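Local atomic coordinates of pyruvate kinase 1 (Trypanosoma brucei brucei, PDB entry 4KCT), a protein that catalyses phosphoryl transfer from phosphoenolpyruvate to ADP to give pyruvate and ATP, and has an intrinsic decarboxylase activity, apparently toward oxaloacetate. Residues S212-R215 / Q219-E222; Q247-I252 / N257-A262; M280-K285 / K291-A296. One frame throughout, in Å; residues are numbered along the deposited sequence.

The three contacts follow one another along the chain around one side of the TIM barrel. Contact 1 and contact 2 have centres about 9 Å apart and are tied by a probable hydrogen bond from Asn248 ND2 to Arg215 O (2.8 Å). Contact 2 and contact 3, about 8 Å between centres, share a salt bridge from Lys285 NZ to Asp250 OD1 (2.8 Å), and their strands 258-262 and 293-296 are neighbours in the sheet. Contacts 1 and 3 do not touch, their centres being about 17 Å apart. Pyruvate is met directly by Met260 and Ala262 of contact 2, whereas the side chain of Ile282 in contact 3 stays about 12 Å away and the side chain of Phe213 in contact 1 lies about 5 Å from the magnesium ion.

Contact 1. Residues S212-R215 / Q219-E222; sequences SFIR and QVRE
Gln219 reaches from the helix that follows the fourth strand of the TIM barrel back to Arg215, in the loop between that strand and helix 217-227. Its OE1 accepts a hydrogen bond from the backbone N of Arg215 at 2.9 Å with an N-H...O angle of 157°; the donor stands tilted out of the carbonyl plane of the amide. In the conformer given, the guanidinium of Arg215 is almost perpendicular to that amide (86° between planes), which sits over one face; the 2.7 Å between Arg215 NH1 and Gln219 NE2, both donors, makes this closeness doubtful, as Arg215 has a second conformer. Bends at its second and third torsions fold the arginine back over the loop, where NE donates to Phe213 O at 2.8 Å, nearly straight and within the guanidinium plane. The other guanidinium nitrogens are bonded to Leu187 O and Pro188 O, so in this conformer three carbonyl oxygens hold the group's rotation. Phe213 N in turn bonds to Glu241, a ligand of the magnesium ion, which places the loop at the active-site end of the barrel. Next to the polar pair, Ile214 and Val220 cross at about a right angle, methyl against methyl, with Ile214 CG2 3.5 Å from Val220 CG2.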
# COMPACT_ATOMS: atom_id res chain seq x y z
N SER A 212 7.67 -32.07 -23.89
CA SER A 212 6.22 -32.20 -23.91
C SER A 212 5.65 -32.93 -22.72
O SER A 212 6.27 -33.88 -22.17
CB SER A 212 5.76 -32.88 -25.21
OG SER A 212 5.95 -32.02 -26.31
N PHE A 213 4.46 -32.48 -22.31
CA PHE A 213 3.64 -33.18 -21.30
C PHE A 213 4.38 -33.50 -20.01
O PHE A 213 4.24 -34.60 -19.46
CB PHE A 213 3.03 -34.48 -21.89
CG PHE A 213 1.57 -34.36 -22.19
CD1 PHE A 213 0.62 -34.51 -21.16
CD2 PHE A 213 1.13 -33.89 -23.44
CE1 PHE A 213 -0.73 -34.30 -21.41
CE2 PHE A 213 -0.22 -33.69 -23.69
CZ PHE A 213 -1.16 -33.86 -22.66
N ILE A 214 5.06 -32.50 -19.46
CA ILE A 214 5.73 -32.70 -18.18
C ILE A 214 4.69 -32.71 -17.04
O ILE A 214 3.92 -31.74 -16.85
CB ILE A 214 6.81 -31.61 -17.94
CG1 ILE A 214 7.96 -31.77 -18.98
CG2 ILE A 214 7.35 -31.66 -16.51
CD1 ILE A 214 8.71 -33.10 -18.91
N ARG A 215 4.66 -33.81 -16.30
CA ARG A 215 3.64 -33.96 -15.28
C ARG A 215 4.20 -33.80 -13.87
O ARG A 215 3.45 -33.47 -12.95
CB ARG A 215 2.89 -35.29 -15.44
CG ARG A 215 2.08 -35.36 -16.73
CD ARG A 215 2.14 -36.75 -17.36
NE ARG A 215 3.29 -36.93 -18.27
CZ ARG A 215 3.86 -38.11 -18.51
NH1 ARG A 215 4.86 -38.22 -19.38
NH2 ARG A 215 3.40 -39.19 -17.91
N GLN A 219 9.88 -36.32 -13.89
CA GLN A 219 9.95 -36.35 -15.35
C GLN A 219 10.97 -35.36 -15.93
O GLN A 219 11.65 -35.68 -16.92
CB GLN A 219 8.58 -36.08 -15.94
CG GLN A 219 7.59 -37.16 -15.62
CD GLN A 219 6.51 -37.24 -16.65
OE1 GLN A 219 6.02 -36.21 -17.13
NE2 GLN A 219 6.19 -38.46 -17.08
N VAL A 220 11.03 -34.15 -15.38
CA VAL A 220 12.08 -33.21 -15.81
C VAL A 220 13.48 -33.81 -15.63
O VAL A 220 14.32 -33.75 -16.54
CB VAL A 220 12.02 -31.87 -15.05
CG1 VAL A 220 13.06 -30.91 -15.59
CG2 VAL A 220 10.61 -31.25 -15.17
N ARG A 221 13.72 -34.39 -14.45
CA ARG A 221 14.97 -35.08 -14.15
C ARG A 221 15.29 -36.24 -15.09
O ARG A 221 16.44 -36.40 -15.51
CB ARG A 221 15.01 -35.55 -12.67
CG ARG A 221 15.17 -34.39 -11.69
CD ARG A 221 15.46 -34.86 -10.27
NE ARG A 221 14.27 -35.41 -9.62
CZ ARG A 221 13.34 -34.67 -9.01
NH1 ARG A 221 12.30 -35.26 -8.44
NH2 ARG A 221 13.46 -33.34 -8.95
N GLU A 222 14.25 -36.94 -15.54
CA GLU A 222 14.43 -37.99 -16.54
C GLU A 222 14.81 -37.46 -17.90
O GLU A 222 15.66 -38.05 -18.57
CB GLU A 222 13.19 -38.89 -16.64
CG GLU A 222 13.11 -39.86 -15.47
CD GLU A 222 11.70 -40.38 -15.21
OE1 GLU A 222 10.80 -40.15 -16.05
OE2 GLU A 222 11.51 -41.04 -14.16

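Contact 2. Residues Q247-I252 / N257-A262; sequences QNIDSI and NGIMVA. With PYR (pyruvic acid), chain E.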
# COMPACT_ATOMS: atom_id res chain seq x y z
N GLN A 247 -0.86 -28.72 -11.29
CA GLN A 247 -0.90 -29.05 -9.88
C GLN A 247 0.51 -29.12 -9.30
O GLN A 247 0.75 -28.69 -8.18
CB GLN A 247 -1.58 -30.41 -9.72
CG GLN A 247 -1.67 -30.93 -8.31
CD GLN A 247 -2.50 -32.21 -8.23
OE1 GLN A 247 -2.80 -32.70 -7.15
NE2 GLN A 247 -2.86 -32.75 -9.40
N ASN A 248 1.45 -29.65 -10.08
CA ASN A 248 2.82 -29.82 -9.62
C ASN A 248 3.76 -28.66 -10.07
O ASN A 248 4.97 -28.83 -10.10
CB ASN A 248 3.38 -31.17 -10.11
CG ASN A 248 2.62 -32.35 -9.52
OD1 ASN A 248 2.22 -32.30 -8.38
ND2 ASN A 248 2.37 -33.39 -10.33
N ILE A 249 3.19 -27.52 -10.44
CA ILE A 249 3.95 -26.47 -11.11
C ILE A 249 5.19 -25.99 -10.29
O ILE A 249 6.24 -25.75 -10.84
CB ILE A 249 3.05 -25.27 -11.53
CG1 ILE A 249 3.83 -24.26 -12.36
CG2 ILE A 249 2.42 -24.58 -10.31
CD1 ILE A 249 4.42 -24.85 -13.64
N ASP A 250 5.04 -25.86 -8.97
CA ASP A 250 6.16 -25.36 -8.15
C ASP A 250 7.41 -26.25 -8.30
O ASP A 250 8.53 -25.75 -8.47
CB ASP A 250 5.77 -25.31 -6.67
CG ASP A 250 4.75 -24.22 -6.37
OD1 ASP A 250 4.59 -23.29 -7.19
OD2 ASP A 250 4.15 -24.25 -5.27
N SER A 251 7.24 -27.55 -8.11
CA SER A 251 8.37 -28.46 -8.20
C SER A 251 8.87 -28.61 -9.64
O SER A 251 10.07 -28.80 -9.87
CB SER A 251 8.01 -29.84 -7.61
OG SER A 251 6.98 -30.45 -8.38
N ILE A 252 7.97 -28.51 -10.61
CA ILE A 252 8.40 -28.51 -12.00
C ILE A 252 9.26 -27.27 -12.35
O ILE A 252 10.31 -27.39 -12.96
CB ILE A 252 7.21 -28.66 -12.97
CG1 ILE A 252 6.61 -30.06 -12.81
CG2 ILE A 252 7.65 -28.41 -14.43
CD1 ILE A 252 5.21 -30.19 -13.39
N ASN A 257 14.59 -25.26 -16.44
CA ASN A 257 15.22 -23.98 -16.72
C ASN A 257 14.16 -22.93 -17.08
O ASN A 257 14.43 -21.74 -17.08
CB ASN A 257 16.23 -24.12 -17.85
CG ASN A 257 17.37 -25.09 -17.50
OD1 ASN A 257 17.31 -26.26 -17.84
ND2 ASN A 257 18.25 -24.66 -16.63
N GLY A 258 12.97 -23.38 -17.43
CA GLY A 258 11.92 -22.48 -17.93
C GLY A 258 10.65 -23.26 -18.20
O GLY A 258 10.63 -24.49 -18.02
N ILE A 259 9.57 -22.56 -18.53
CA ILE A 259 8.25 -23.19 -18.65
C ILE A 259 7.59 -22.72 -19.95
O ILE A 259 7.76 -21.59 -20.34
CB ILE A 259 7.35 -22.78 -17.47
CG1 ILE A 259 7.94 -23.27 -16.15
CG2 ILE A 259 5.91 -23.26 -17.70
CD1 ILE A 259 7.94 -24.81 -16.03
N MET A 260 6.87 -23.61 -20.63
CA MET A 260 5.95 -23.16 -21.66
C MET A 260 4.52 -23.44 -21.25
O MET A 260 4.21 -24.54 -20.82
CB MET A 260 6.24 -23.84 -23.02
CG MET A 260 5.21 -23.46 -24.06
SD MET A 260 5.21 -24.54 -25.51
CE MET A 260 6.90 -24.36 -26.06
N VAL A 261 3.66 -22.44 -21.35
CA VAL A 261 2.25 -22.66 -21.17
C VAL A 261 1.67 -23.17 -22.48
O VAL A 261 1.51 -22.41 -23.43
CB VAL A 261 1.53 -21.35 -20.73
CG1 VAL A 261 0.03 -21.60 -20.51
CG2 VAL A 261 2.18 -20.79 -19.46
N ALA A 262 1.52 -24.49 -22.59
CA ALA A 262 1.25 -25.12 -23.87
C ALA A 262 -0.27 -25.22 -24.06
O ALA A 262 -0.88 -26.21 -23.69
CB ALA A 262 1.90 -26.50 -23.93
C PYR E . 0.45 -27.13 -27.24
O PYR E . -0.04 -25.97 -27.21
OXT PYR E . -0.23 -28.11 -26.81
CA PYR E . 1.87 -27.34 -27.66
O3 PYR E . 2.35 -28.48 -27.72
CB PYR E . 2.75 -26.14 -27.89
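Ile259, the residue with the most surface buried here, aims its side chain from strand 258-262 at the helix that precedes it, and its CD1 touches two isoleucines one helical turn apart. That methyl lies 4.0 Å from Ile252 CG2 and 4.3 Å from Ile249 CD1, and the side chains of Ile252 and Ile259 cross at about a right angle. The geometry belongs to a beta-alpha-beta crossover of the TIM barrel: strand 235-240 leads through helix 249-255 into its parallel neighbour 258-262. With CG1 anti to the backbone N (chi1 -173°) and the chain turned at chi2, Ile249 brings CD1 toward Ile259. Ile240 of strand 235-240 and Ile282 of helix 275-289 also pack on Ile259, so the apolar layer extends to the preceding strand and to the next helix. Further along the segment, Met260 SD comes to 3.8 Å from PYR CB and Ala262 CB to 3.7 Å from PYR C, while Lys239, Gly264, Asp265 and Thr297 supply hydrogen bonds to pyruvate. Between helix and strand only aliphatic carbons meet, all on buried residues; such methyl contacts have little directional preference, so the fit rests on shape and exclusion of water, while the strand's backbone bonds to its neighbours set its position.

Contact 3. Residues M280-K285 / K291-A296; sequences MCIISK and KPVICA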
# COMPACT_ATOMS: atom_id res chain seq x y z
N MET A 280 -2.25 -17.29 -16.07
CA MET A 280 -1.87 -16.20 -15.17
C MET A 280 -1.04 -16.72 -14.01
O MET A 280 -0.10 -16.08 -13.58
CB MET A 280 -3.12 -15.52 -14.62
CG MET A 280 -3.86 -14.68 -15.66
SD MET A 280 -5.49 -14.22 -15.01
CE MET A 280 -5.03 -12.88 -13.94
N CYS A 281 -1.50 -17.81 -13.42
CA CYS A 281 -0.82 -18.41 -12.27
C CYS A 281 0.62 -18.88 -12.61
O CYS A 281 1.57 -18.49 -11.96
CB CYS A 281 -1.63 -19.57 -11.74
SG CYS A 281 -0.79 -20.45 -10.41
N ILE A 282 0.76 -19.59 -13.73
CA ILE A 282 2.05 -20.12 -14.14
C ILE A 282 3.03 -19.00 -14.53
O ILE A 282 4.19 -18.99 -14.10
CB ILE A 282 1.89 -21.11 -15.30
CG1 ILE A 282 1.18 -22.39 -14.82
CG2 ILE A 282 3.23 -21.43 -15.93
CD1 ILE A 282 0.67 -23.23 -15.98
N ILE A 283 2.55 -18.02 -15.28
CA ILE A 283 3.44 -16.93 -15.65
C ILE A 283 3.95 -16.19 -14.41
O ILE A 283 5.18 -15.94 -14.27
CB ILE A 283 2.78 -15.95 -16.64
CG1 ILE A 283 2.61 -16.64 -18.01
CG2 ILE A 283 3.65 -14.69 -16.75
CD1 ILE A 283 1.73 -15.84 -19.01
N SER A 284 3.04 -15.87 -13.50
CA SER A 284 3.43 -15.15 -12.28
C SER A 284 4.38 -15.97 -11.42
O SER A 284 5.35 -15.44 -10.89
CB SER A 284 2.20 -14.72 -11.48
OG SER A 284 1.50 -13.70 -12.24
N LYS A 285 4.14 -17.27 -11.31
CA LYS A 285 5.05 -18.12 -10.56
C LYS A 285 6.45 -18.13 -11.19
O LYS A 285 7.45 -18.12 -10.46
CB LYS A 285 4.51 -19.56 -10.45
CG LYS A 285 3.40 -19.72 -9.39
CD LYS A 285 2.88 -21.16 -9.37
CE LYS A 285 1.85 -21.39 -8.26
NZ LYS A 285 2.50 -21.45 -6.93
N LYS A 291 12.55 -17.45 -13.78
CA LYS A 291 12.82 -18.37 -14.90
C LYS A 291 11.93 -18.03 -16.09
O LYS A 291 10.77 -17.61 -15.94
CB LYS A 291 12.60 -19.83 -14.48
CG LYS A 291 13.60 -20.29 -13.40
CD LYS A 291 13.45 -21.76 -13.05
CE LYS A 291 14.73 -22.28 -12.38
NZ LYS A 291 14.50 -23.57 -11.72
N PRO A 292 12.48 -18.19 -17.31
CA PRO A 292 11.77 -17.70 -18.49
C PRO A 292 10.48 -18.50 -18.76
O PRO A 292 10.39 -19.70 -18.44
CB PRO A 292 12.78 -17.93 -19.64
CG PRO A 292 13.86 -18.81 -19.07
CD PRO A 292 13.89 -18.48 -17.59
N VAL A 293 9.47 -17.82 -19.25
CA VAL A 293 8.18 -18.46 -19.51
C VAL A 293 7.64 -18.00 -20.86
O VAL A 293 7.82 -16.84 -21.24
CB VAL A 293 7.15 -18.26 -18.35
CG1 VAL A 293 6.80 -16.77 -18.14
CG2 VAL A 293 5.86 -19.08 -18.60
N ILE A 294 7.19 -18.98 -21.65
CA ILE A 294 6.73 -18.77 -23.01
C ILE A 294 5.21 -19.04 -23.02
O ILE A 294 4.75 -20.08 -22.52
CB ILE A 294 7.39 -19.83 -23.93
CG1 ILE A 294 8.93 -19.76 -23.83
CG2 ILE A 294 6.87 -19.72 -25.35
CD1 ILE A 294 9.64 -20.90 -24.55
N CYS A 295 4.45 -18.12 -23.59
CA CYS A 295 3.02 -18.38 -23.87
C CYS A 295 2.86 -18.88 -25.32
O CYS A 295 3.42 -18.29 -26.24
CB CYS A 295 2.19 -17.10 -23.65
SG CYS A 295 0.39 -17.37 -23.79
N ALA A 296 2.16 -20.01 -25.50
CA ALA A 296 2.09 -20.70 -26.79
C ALA A 296 0.64 -20.94 -27.28
O ALA A 296 -0.27 -21.23 -26.47
CB ALA A 296 2.85 -22.03 -26.75
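Lys291 NZ is gripped by two backbone carbonyls, Ile253 O and Ser256 O, at and just beyond the C-terminal end of helix 249-255. Lys291 lies two residues ahead of Val293, the strand residue that meets helix 275-289. Opposite Val293 stands Ile283, their CA atoms 6.3 Å apart, and the two side chains cross at about a right angle. Both branches of the valine take part: CG1 is 4.0 Å from Ile283 CG2, and CG2 is 4.1 Å from Ile283 CG1. Val293 is placed for this by a chi1 of 63°, which sets CG1 between the backbone N and the carbonyl carbon and CG2 anti to the N. Its CG2 also approaches Ile282 CG2, more loosely, at 4.4 Å. The valine thus presents its fork to two consecutive helix residues. This is helix-on-strand packing in the outer layer of the TIM barrel, where helix 275-289 joins strand 258-262 to its parallel neighbour 293-296, and the helix lies against the outside of the sheet. Ile282 accordingly also packs on Ile259 and Val261 of strand 258-262, and Ile283 on Asn323 of helix 311-323. Val293 N is bonded to the side chain of Asp326, just ahead of the next strand. On the strand's other side Ile294 touches Cys327 and Met329, the latter a pyruvate-pocket residue. The helix itself is regular here, with Lys285 N donating to Cys281 O at 2.9 Å. Its far side meets another copy of the protein: Ser284 OG is hydrogen-bonded to Asn7 ND2 of the second subunit.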